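Local coordinates for protein putative glycyl-glycine endopeptidase lytM (Ruminococcus gnavus, PDB 3NYY) that is probably a metalloendopeptidase of the M23 (LytM) family, whose members are typically zinc enzymes that cut peptide cross-links of the bacterial cell wall, at residues Y172-H177 with H216-I221. Numbering follows the deposited sequence.
Sequences YFYYAH and HLHLGI
Tyr174 and Gly220 form a hydrogen-bonded antiparallel pair: Tyr174 N reaches Gly220 O at 2.8 Å, and Gly220 N bonds to Tyr174 O. Ala176 N bonds to His218 O at 2.9 Å. The return bond, His218 N to Ala176 O, is weak at 3.4 Å.

Apolar side chains meet on the face carrying Phe173, Tyr175, Leu219 and Ile221. Leu219 CD1 sits over the Tyr175 ring in a CH-pi contact, 4.0 Å from its centroid. Ile221 CD1 lies 3.7 Å from Phe173 CE2.

On the other face, Tyr174 CE2 comes 3.7 Å from His218 CD2, rim to rim, planes at 74°. His218 CG is anti to the backbone N (chi1 172°), setting CD2 there. The His177 and His216 rings meet obliquely, planes at 37°, with His177 CD2 3.4 Å from His216 NE2. Water 2 bonds to His216 NE2 and weakly to His177 NE2. His177 ND1 is hydrogen-bonded to Ser202 O, His218 ND1 to Asp129 OD1, His216 ND1 to Pro214 O. An alanine at His177 would probably leave Ser202 O without this partner and open a gap beside His216. The His-Leu-His run opening strand 216-225 matches the HxH motif of M23 peptidases, whose second histidine typically binds zinc.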
loop_
_atom_site.group_PDB
_atom_site.type_symbol
_atom_site.label_atom_id
_atom_site.label_comp_id
_atom_site.label_asym_id
_atom_site.label_seq_id
_atom_site.Cartn_x
_atom_site.Cartn_y
_atom_site.Cartn_z
ATOM N N TYR A 172 5.040 1.636 22.441
ATOM C CA TYR A 172 6.366 1.693 21.829
ATOM C C TYR A 172 6.146 1.936 20.335
ATOM O O TYR A 172 5.531 1.118 19.650
ATOM C CB TYR A 172 7.068 0.369 22.062
ATOM C CG TYR A 172 8.450 0.265 21.466
ATOM C CD1 TYR A 172 8.612 -0.226 20.209
ATOM C CD2 TYR A 172 9.583 0.514 22.209
ATOM C CE1 TYR A 172 9.873 -0.362 19.633
ATOM C CE2 TYR A 172 10.853 0.358 21.641
ATOM C CZ TYR A 172 10.978 -0.102 20.371
ATOM O OH TYR A 172 12.227 -0.287 19.784
ATOM N N PHE A 173 6.666 3.061 19.841
ATOM C CA PHE A 173 6.604 3.411 18.427
ATOM C C PHE A 173 7.920 3.046 17.772
ATOM O O PHE A 173 8.979 3.497 18.201
ATOM C CB PHE A 173 6.295 4.909 18.293
ATOM C CG PHE A 173 4.862 5.239 18.598
ATOM C CD1 PHE A 173 4.361 5.250 19.894
ATOM C CD2 PHE A 173 3.994 5.500 17.548
ATOM C CE1 PHE A 173 2.989 5.502 20.116
ATOM C CE2 PHE A 173 2.675 5.774 17.754
ATOM C CZ PHE A 173 2.152 5.768 19.044
ATOM N N TYR A 174 7.843 2.233 16.715
ATOM C CA TYR A 174 8.980 1.627 16.073
ATOM C C TYR A 174 9.153 2.173 14.689
ATOM O O TYR A 174 8.215 2.104 13.916
ATOM C CB TYR A 174 8.713 0.110 16.028
ATOM C CG TYR A 174 9.720 -0.760 15.303
ATOM C CD1 TYR A 174 11.011 -0.926 15.794
ATOM C CD2 TYR A 174 9.378 -1.443 14.147
ATOM C CE1 TYR A 174 11.903 -1.760 15.120
ATOM C CE2 TYR A 174 10.266 -2.276 13.514
ATOM C CZ TYR A 174 11.528 -2.437 14.007
ATOM O OH TYR A 174 12.449 -3.259 13.357
ATOM N N TYR A 175 10.343 2.714 14.395
ATOM C CA TYR A 175 10.628 3.375 13.110
ATOM C C TYR A 175 11.818 2.657 12.507
ATOM O O TYR A 175 12.914 2.662 13.084
ATOM C CB TYR A 175 10.955 4.849 13.308
ATOM C CG TYR A 175 9.889 5.653 14.026
ATOM C CD1 TYR A 175 9.784 5.609 15.423
ATOM C CD2 TYR A 175 9.058 6.527 13.330
ATOM C CE1 TYR A 175 8.831 6.355 16.116
ATOM C CE2 TYR A 175 8.114 7.281 13.999
ATOM C CZ TYR A 175 7.980 7.191 15.394
ATOM O OH TYR A 175 6.968 7.940 16.023
ATOM N N ALA A 176 11.632 2.047 11.339
ATOM C CA ALA A 176 12.634 1.161 10.739
ATOM C C ALA A 176 12.999 1.490 9.281
ATOM O O ALA A 176 12.315 2.257 8.582
ATOM C CB ALA A 176 12.180 -0.315 10.855
ATOM N N HIS A 177 14.163 0.952 8.895
ATOM C CA HIS A 177 14.794 1.073 7.563
ATOM C C HIS A 177 15.371 2.446 7.270
ATOM O O HIS A 177 15.615 2.765 6.088
ATOM C CB HIS A 177 13.848 0.615 6.448
ATOM C CG HIS A 177 13.256 -0.728 6.700
ATOM N ND1 HIS A 177 14.035 -1.853 6.858
ATOM C CD2 HIS A 177 11.980 -1.121 6.919
ATOM C CE1 HIS A 177 13.258 -2.890 7.140
ATOM N NE2 HIS A 177 12.009 -2.471 7.191
ATOM N N HIS A 216 11.272 3.371 2.115
ATOM C CA HIS A 216 10.052 3.483 2.857
ATOM C C HIS A 216 10.353 3.540 4.330
ATOM O O HIS A 216 11.427 3.100 4.797
ATOM C CB HIS A 216 9.135 2.273 2.587
ATOM C CG HIS A 216 9.591 0.982 3.184
ATOM N ND1 HIS A 216 10.700 0.276 2.753
ATOM C CD2 HIS A 216 9.044 0.251 4.188
ATOM C CE1 HIS A 216 10.833 -0.811 3.506
ATOM N NE2 HIS A 216 9.826 -0.866 4.365
ATOM N N LEU A 217 9.396 4.103 5.063
ATOM C CA LEU A 217 9.428 4.013 6.531
ATOM C C LEU A 217 8.538 2.863 6.951
ATOM O O LEU A 217 7.350 2.839 6.612
ATOM C CB LEU A 217 8.840 5.259 7.194
ATOM C CG LEU A 217 8.688 5.170 8.709
ATOM C CD1 LEU A 217 10.061 4.984 9.497
ATOM C CD2 LEU A 217 7.924 6.423 9.235
ATOM N N HIS A 218 9.090 1.886 7.674
ATOM C CA HIS A 218 8.225 0.907 8.324
ATOM C C HIS A 218 7.906 1.434 9.721
ATOM O O HIS A 218 8.831 1.690 10.516
ATOM C CB HIS A 218 8.862 -0.485 8.399
ATOM C CG HIS A 218 8.064 -1.434 9.219
ATOM N ND1 HIS A 218 7.028 -2.171 8.681
ATOM C CD2 HIS A 218 8.090 -1.711 10.548
ATOM C CE1 HIS A 218 6.458 -2.878 9.654
ATOM N NE2 HIS A 218 7.100 -2.645 10.790
ATOM N N LEU A 219 6.611 1.565 10.014
ATOM C CA LEU A 219 6.124 2.014 11.341
ATOM C C LEU A 219 5.440 0.850 12.015
ATOM O O LEU A 219 4.553 0.201 11.438
ATOM C CB LEU A 219 5.163 3.184 11.217
ATOM C CG LEU A 219 4.574 3.594 12.601
ATOM C CD1 LEU A 219 5.751 4.421 13.321
ATOM C CD2 LEU A 219 3.265 4.318 12.463
ATOM N N GLY A 220 5.840 0.592 13.258
ATOM C CA GLY A 220 5.171 -0.363 14.111
ATOM C C GLY A 220 4.751 0.299 15.406
ATOM O O GLY A 220 5.334 1.273 15.837
ATOM N N ILE A 221 3.683 -0.218 15.990
ATOM C CA ILE A 221 3.250 0.203 17.352
ATOM C C ILE A 221 3.094 -1.072 18.144
ATOM O O ILE A 221 2.355 -1.988 17.721
ATOM C CB ILE A 221 1.928 0.974 17.318
ATOM C CG1 ILE A 221 2.066 2.210 16.454
ATOM C CG2 ILE A 221 1.504 1.399 18.776
ATOM C CD1 ILE A 221 0.787 3.032 16.192
HETATM O O HOH W 1 12.936 4.466 6.679
HETATM O O HOH W 2 9.201 -3.150 5.732
#